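Local coordinates for NAD(P)H-FMN oxidoreductase (Bacillus subtilis, PDB 5LVA), which binds flavin mononucleotide and probably uses NAD(P)H to reduce flavin, as a flavin reductase of the flavodoxin-like fold, at residues 99-104 against 138-143; 1-6 against 59-64. All coordinates share one frame; numbering follows the deposited sequence.

In the fold
Both contacts belong to one parallel sheet of order 31-35, 3-7, 59-65, 100-106, 141-148, with contact 2 joining the second and third strands and contact 1 the last two. Their centres lie about 9 Å apart. The seam between 59-65 and 100-106 links them: Arg59 NE forms a salt bridge to Glu100 OE1 (2.9 Å), Ala104 N probably donates to Phe62 O, and the Phe101 ring meets that of Phe62, with CE2 of the former 3.6 Å from CE1 of the latter. Contact 2 comes nearer the flavin: the Gln63 side chain is about 7 Å from the bound FMN, whereas that of Val103 in contact 1 is about 11 Å from it.

Contact 1. Residues 99-104 against 138-143; sequences KEFMVA and IGTTYL
Phe101 leans between Thr140 and Tyr142. Its CB lies 3.4 Å from Thr140 OG1, a hydroxyl whose polar partner is Ser135 on helix 129-138. CG stands anti to the backbone N (chi1 -180°), and chi2 (-61°) turns CD1 to the tyrosine. On the opposite flank CD2 passes the same Thr140 OG1, and Ile138 CD1 reaches it at the ring edge, near the plane, 4.4 Å away. Phe101 CD1 packs on Tyr142 CD1 at 3.6 Å, and Phe101 CE1 lies in the plane of the Tyr142 ring at its edge, near Tyr142 CE1; the two rings meet obliquely. Farther out, the CE2 side turns to the Phe62 ring on strand 59-65. An alanine here would probably leave Tyr142 CD1 and Ile138 CD1 without the ring between them and open a gap under helix 129-138.

The backbones pair as parallel strands at the edge of the flavodoxin-like sheet, Glu100 beside Thr141 and Phe101 beside Tyr142. Thr141 N donates to Lys99 O, Phe101 N to Thr141 O at 2.9 Å, and Leu143 N to Phe101 O in a nearly straight bond (177°).

On the face away from the rings, the Glu100 chain passes across Leu143: Glu100 CB lies 3.7 Å and CD 3.8 Å from Leu143 CD1, while OE2 comes near Leu143 CD2. Arg59 holds the carboxylate. Leu143 CB also touches Met102 CB (3.9 Å).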
loop_
_atom_site.group_PDB
_atom_site.type_symbol
_atom_site.label_atom_id
_atom_site.label_comp_id
_atom_site.label_asym_id
_atom_site.label_seq_id
_atom_site.Cartn_x
_atom_site.Cartn_y
_atom_site.Cartn_z
ATOM N N LYS A 99 -6.953 10.580 -9.114
ATOM C CA LYS A 99 -7.132 9.825 -7.875
ATOM C C LYS A 99 -5.893 9.921 -7.003
ATOM O O LYS A 99 -4.815 10.202 -7.496
ATOM C CB LYS A 99 -7.454 8.353 -8.174
ATOM C CG LYS A 99 -8.759 8.142 -8.925
ATOM C CD LYS A 99 -9.016 6.670 -9.229
ATOM C CE LYS A 99 -10.303 6.472 -10.002
ATOM N NZ LYS A 99 -11.516 6.731 -9.175
ATOM N N GLU A 100 -6.053 9.684 -5.707
ATOM C CA GLU A 100 -4.928 9.685 -4.784
ATOM C C GLU A 100 -4.289 8.307 -4.689
ATOM O O GLU A 100 -4.953 7.287 -4.858
ATOM C CB GLU A 100 -5.369 10.168 -3.402
ATOM C CG GLU A 100 -5.669 11.651 -3.345
ATOM C CD GLU A 100 -6.333 12.089 -2.045
ATOM O OE1 GLU A 100 -7.204 11.357 -1.527
ATOM O OE2 GLU A 100 -5.999 13.185 -1.551
ATOM N N PHE A 101 -2.992 8.301 -4.407
ATOM C CA PHE A 101 -2.163 7.111 -4.423
ATOM C C PHE A 101 -1.313 7.161 -3.170
ATOM O O PHE A 101 -0.556 8.091 -2.990
ATOM C CB PHE A 101 -1.311 7.107 -5.696
ATOM C CG PHE A 101 -0.385 5.919 -5.864
ATOM C CD1 PHE A 101 0.624 5.645 -4.953
ATOM C CD2 PHE A 101 -0.450 5.148 -7.021
ATOM C CE1 PHE A 101 1.478 4.582 -5.151
ATOM C CE2 PHE A 101 0.420 4.090 -7.231
ATOM C CZ PHE A 101 1.372 3.805 -6.295
ATOM N N MET A 102 -1.429 6.183 -2.288
ATOM C CA MET A 102 -0.527 6.177 -1.157
ATOM C C MET A 102 -0.061 4.769 -0.788
ATOM O O MET A 102 -0.666 3.771 -1.159
ATOM C CB MET A 102 -1.166 6.890 0.036
ATOM C CG MET A 102 -1.956 6.062 1.002
ATOM S SD MET A 102 -2.061 6.887 2.617
ATOM C CE MET A 102 -0.389 6.626 3.123
ATOM N N VAL A 103 1.066 4.717 -0.097
ATOM C CA VAL A 103 1.675 3.471 0.314
ATOM C C VAL A 103 1.629 3.382 1.822
ATOM O O VAL A 103 1.918 4.344 2.496
ATOM C CB VAL A 103 3.150 3.366 -0.184
ATOM C CG1 VAL A 103 3.871 2.179 0.461
ATOM C CG2 VAL A 103 3.186 3.257 -1.682
ATOM N N ALA A 104 1.255 2.225 2.347
ATOM C CA ALA A 104 1.349 1.980 3.784
ATOM C C ALA A 104 2.240 0.776 3.991
ATOM O O ALA A 104 1.881 -0.325 3.632
ATOM C CB ALA A 104 -0.026 1.758 4.400
ATOM N N ILE A 138 0.839 7.275 -14.122
ATOM C CA ILE A 138 -0.550 6.932 -14.369
ATOM C C ILE A 138 -1.488 8.070 -14.025
ATOM O O ILE A 138 -2.680 7.981 -14.269
ATOM C CB ILE A 138 -0.969 5.677 -13.604
ATOM C CG1 ILE A 138 -0.916 5.925 -12.106
ATOM C CG2 ILE A 138 -0.089 4.508 -13.999
ATOM C CD1 ILE A 138 -1.228 4.716 -11.284
ATOM N N GLY A 139 -0.951 9.142 -13.472
ATOM C CA GLY A 139 -1.732 10.346 -13.289
ATOM C C GLY A 139 -2.317 10.557 -11.914
ATOM O O GLY A 139 -3.134 11.448 -11.716
ATOM N N THR A 140 -1.909 9.747 -10.952
ATOM C CA THR A 140 -2.441 9.889 -9.609
ATOM C C THR A 140 -1.613 10.871 -8.786
ATOM O O THR A 140 -0.487 11.189 -9.142
ATOM C CB THR A 140 -2.501 8.541 -8.904
ATOM O OG1 THR A 140 -1.243 7.888 -9.036
ATOM C CG2 THR A 140 -3.541 7.679 -9.548
ATOM N N THR A 141 -2.183 11.358 -7.694
ATOM C CA THR A 141 -1.477 12.255 -6.797
ATOM C C THR A 141 -0.800 11.452 -5.694
ATOM O O THR A 141 -1.473 10.738 -4.949
ATOM C CB THR A 141 -2.434 13.272 -6.176
ATOM O OG1 THR A 141 -3.036 14.052 -7.211
ATOM C CG2 THR A 141 -1.704 14.182 -5.195
ATOM N N TYR A 142 0.525 11.567 -5.591
ATOM C CA TYR A 142 1.279 10.767 -4.637
ATOM C C TYR A 142 1.279 11.399 -3.252
ATOM O O TYR A 142 1.842 12.455 -3.050
ATOM C CB TYR A 142 2.719 10.550 -5.110
ATOM C CG TYR A 142 3.443 9.521 -4.284
ATOM C CD1 TYR A 142 3.171 8.171 -4.443
ATOM C CD2 TYR A 142 4.369 9.892 -3.314
ATOM C CE1 TYR A 142 3.805 7.214 -3.679
ATOM C CE2 TYR A 142 5.013 8.945 -2.548
ATOM C CZ TYR A 142 4.716 7.598 -2.734
ATOM O OH TYR A 142 5.329 6.618 -1.994
ATOM N N LEU A 143 0.637 10.725 -2.306
ATOM C CA LEU A 143 0.513 11.182 -0.925
ATOM C C LEU A 143 1.666 10.656 -0.082
ATOM O O LEU A 143 2.274 9.660 -0.440
ATOM C CB LEU A 143 -0.821 10.714 -0.342
ATOM C CG LEU A 143 -2.098 11.117 -1.063
ATOM C CD1 LEU A 143 -3.284 10.472 -0.386
ATOM C CD2 LEU A 143 -2.257 12.607 -1.065
HETATM O O HOH W 1 2.403 7.170 -0.516
#

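Contact 2. Residues 1-6 against 59-64; sequences MKVLVL and RIVFQF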
loop_
_atom_site.group_PDB
_atom_site.type_symbol
_atom_site.label_atom_id
_atom_site.label_comp_id
_atom_site.label_asym_id
_atom_site.label_seq_id
_atom_site.Cartn_x
_atom_site.Cartn_y
_atom_site.Cartn_z
ATOM N N MET A 1 -12.701 10.290 0.674
ATOM C CA MET A 1 -13.938 9.652 1.132
ATOM C C MET A 1 -13.940 8.158 0.805
ATOM O O MET A 1 -13.865 7.332 1.709
ATOM C CB MET A 1 -15.164 10.345 0.519
ATOM C CG MET A 1 -16.511 10.016 1.180
ATOM S SD MET A 1 -16.448 9.662 2.954
ATOM C CE MET A 1 -18.178 9.785 3.420
ATOM N N LYS A 2 -14.012 7.806 -0.475
ATOM C CA LYS A 2 -13.982 6.394 -0.862
ATOM C C LYS A 2 -12.563 5.853 -0.985
ATOM O O LYS A 2 -11.835 6.198 -1.900
ATOM C CB LYS A 2 -14.728 6.177 -2.173
ATOM C CG LYS A 2 -16.196 5.918 -1.980
ATOM C CD LYS A 2 -16.758 5.104 -3.115
ATOM C CE LYS A 2 -18.178 5.529 -3.431
ATOM N NZ LYS A 2 -18.348 5.803 -4.887
ATOM N N VAL A 3 -12.184 4.975 -0.067
ATOM C CA VAL A 3 -10.808 4.527 0.002
ATOM C C VAL A 3 -10.654 3.035 -0.219
ATOM O O VAL A 3 -11.178 2.233 0.536
ATOM C CB VAL A 3 -10.188 4.887 1.352
ATOM C CG1 VAL A 3 -8.742 4.468 1.391
ATOM C CG2 VAL A 3 -10.329 6.379 1.624
ATOM N N LEU A 4 -9.912 2.673 -1.258
ATOM C CA LEU A 4 -9.613 1.284 -1.556
ATOM C C LEU A 4 -8.267 0.893 -0.945
ATOM O O LEU A 4 -7.246 1.471 -1.287
ATOM C CB LEU A 4 -9.613 1.068 -3.067
ATOM C CG LEU A 4 -9.358 -0.327 -3.624
ATOM C CD1 LEU A 4 -10.462 -1.298 -3.237
ATOM C CD2 LEU A 4 -9.226 -0.255 -5.119
ATOM N N VAL A 5 -8.266 -0.052 -0.011
ATOM C CA VAL A 5 -7.023 -0.510 0.597
ATOM C C VAL A 5 -6.677 -1.875 0.063
ATOM O O VAL A 5 -7.317 -2.867 0.408
ATOM C CB VAL A 5 -7.089 -0.602 2.145
ATOM C CG1 VAL A 5 -5.753 -1.055 2.706
ATOM C CG2 VAL A 5 -7.496 0.719 2.771
ATOM N N LEU A 6 -5.656 -1.930 -0.778
ATOM C CA LEU A 6 -5.192 -3.195 -1.304
ATOM C C LEU A 6 -4.065 -3.741 -0.443
ATOM O O LEU A 6 -2.957 -3.239 -0.496
ATOM C CB LEU A 6 -4.743 -3.020 -2.748
ATOM C CG LEU A 6 -5.763 -2.290 -3.625
ATOM C CD1 LEU A 6 -5.225 -2.057 -5.016
ATOM C CD2 LEU A 6 -7.022 -3.098 -3.690
ATOM N N ARG A 59 -9.334 7.121 -3.606
ATOM C CA ARG A 59 -7.975 6.962 -3.132
ATOM C C ARG A 59 -7.611 5.488 -3.094
ATOM O O ARG A 59 -8.391 4.675 -2.639
ATOM C CB ARG A 59 -7.815 7.577 -1.746
ATOM C CG ARG A 59 -6.413 7.442 -1.185
ATOM C CD ARG A 59 -6.335 7.899 0.248
ATOM N NE ARG A 59 -6.495 9.337 0.359
ATOM C CZ ARG A 59 -6.298 10.028 1.474
ATOM N NH1 ARG A 59 -5.935 9.406 2.586
ATOM N NH2 ARG A 59 -6.466 11.345 1.477
ATOM N N ILE A 60 -6.421 5.146 -3.571
ATOM C CA ILE A 60 -5.954 3.768 -3.544
ATOM C C ILE A 60 -4.727 3.614 -2.653
ATOM O O ILE A 60 -3.729 4.306 -2.825
ATOM C CB ILE A 60 -5.626 3.280 -4.941
ATOM C CG1 ILE A 60 -6.777 3.635 -5.869
ATOM C CG2 ILE A 60 -5.382 1.784 -4.926
ATOM C CD1 ILE A 60 -6.577 3.195 -7.249
ATOM N N VAL A 61 -4.826 2.704 -1.690
ATOM C CA VAL A 61 -3.780 2.490 -0.701
ATOM C C VAL A 61 -3.158 1.125 -0.865
ATOM O O VAL A 61 -3.836 0.120 -0.752
ATOM C CB VAL A 61 -4.330 2.618 0.723
ATOM C CG1 VAL A 61 -3.267 2.292 1.732
ATOM C CG2 VAL A 61 -4.877 4.014 0.952
ATOM N N PHE A 62 -1.864 1.086 -1.138
ATOM C CA PHE A 62 -1.152 -0.177 -1.233
ATOM C C PHE A 62 -0.505 -0.490 0.107
ATOM O O PHE A 62 0.402 0.214 0.542
ATOM C CB PHE A 62 -0.110 -0.129 -2.347
ATOM C CG PHE A 62 -0.690 0.143 -3.706
ATOM C CD1 PHE A 62 -0.910 1.442 -4.138
ATOM C CD2 PHE A 62 -1.026 -0.898 -4.548
ATOM C CE1 PHE A 62 -1.451 1.692 -5.389
ATOM C CE2 PHE A 62 -1.573 -0.660 -5.795
ATOM C CZ PHE A 62 -1.777 0.639 -6.219
ATOM N N GLN A 63 -1.003 -1.527 0.777
ATOM C CA GLN A 63 -0.513 -1.905 2.092
ATOM C C GLN A 63 0.269 -3.198 2.010
ATOM O O GLN A 63 -0.236 -4.193 1.519
ATOM C CB GLN A 63 -1.664 -2.048 3.078
ATOM C CG GLN A 63 -1.220 -2.336 4.496
ATOM C CD GLN A 63 -2.371 -2.563 5.460
ATOM O OE1 GLN A 63 -3.473 -2.062 5.275
ATOM N NE2 GLN A 63 -2.105 -3.314 6.509
ATOM N N PHE A 64 1.505 -3.186 2.492
ATOM C CA PHE A 64 2.339 -4.371 2.422
ATOM C C PHE A 64 3.478 -4.290 3.405
ATOM O O PHE A 64 3.779 -3.223 3.901
ATOM C CB PHE A 64 2.878 -4.570 0.998
ATOM C CG PHE A 64 3.609 -3.373 0.422
ATOM C CD1 PHE A 64 2.925 -2.401 -0.285
ATOM C CD2 PHE A 64 4.985 -3.248 0.558
ATOM C CE1 PHE A 64 3.587 -1.337 -0.819
ATOM C CE2 PHE A 64 5.648 -2.185 0.025
ATOM C CZ PHE A 64 4.954 -1.223 -0.662
#
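Leu6 CD1 lies 3.8 Å from Ile60 CG2 and also comes 4.0 Å from Phe62 CE2. The leucine side chain runs beside that of Phe62, both pointing the same way, while it crosses Ile60 at a slant. Leu4 CD2 joins more loosely, 4.4 Å from Ile60 CG2.

The opposite face of the pair carries the valines. Val3 CG1 meets Val61 CG2 at 3.9 Å, and Val5 CG1 lies 3.6 Å from Gln63 OE1. That amide is pinned at both ends from outside, OE1 by the hydroxyl of Tyr166 and NE2 by Asn18 OD1. Since Asn18 binds FMN, Gln63 is a second-shell residue that probably helps to position Asn18.

Between the faces the backbones pair in parallel, Val3 beside Arg59 through Leu6 beside Phe62, their axes 19° apart; this is the pairing of strands 3-7 and 59-65 inside the parallel sheet of the flavodoxin-like fold. Arg59 N donates to Lys2 O, the longest of five bonds at 3.2 Å. Leu4 N then donates to Arg59 O, Val61 N to Leu4 O, Leu6 N to Val61 O, and Gln63 N to Leu6 O at 2.9 Å.

Strand 31-35 flanks residues 3-6 and strand 100-106 flanks residues 59-64, while helix 73-82 packs on the leucine face, Trp78 touching both Leu6 and Phe62.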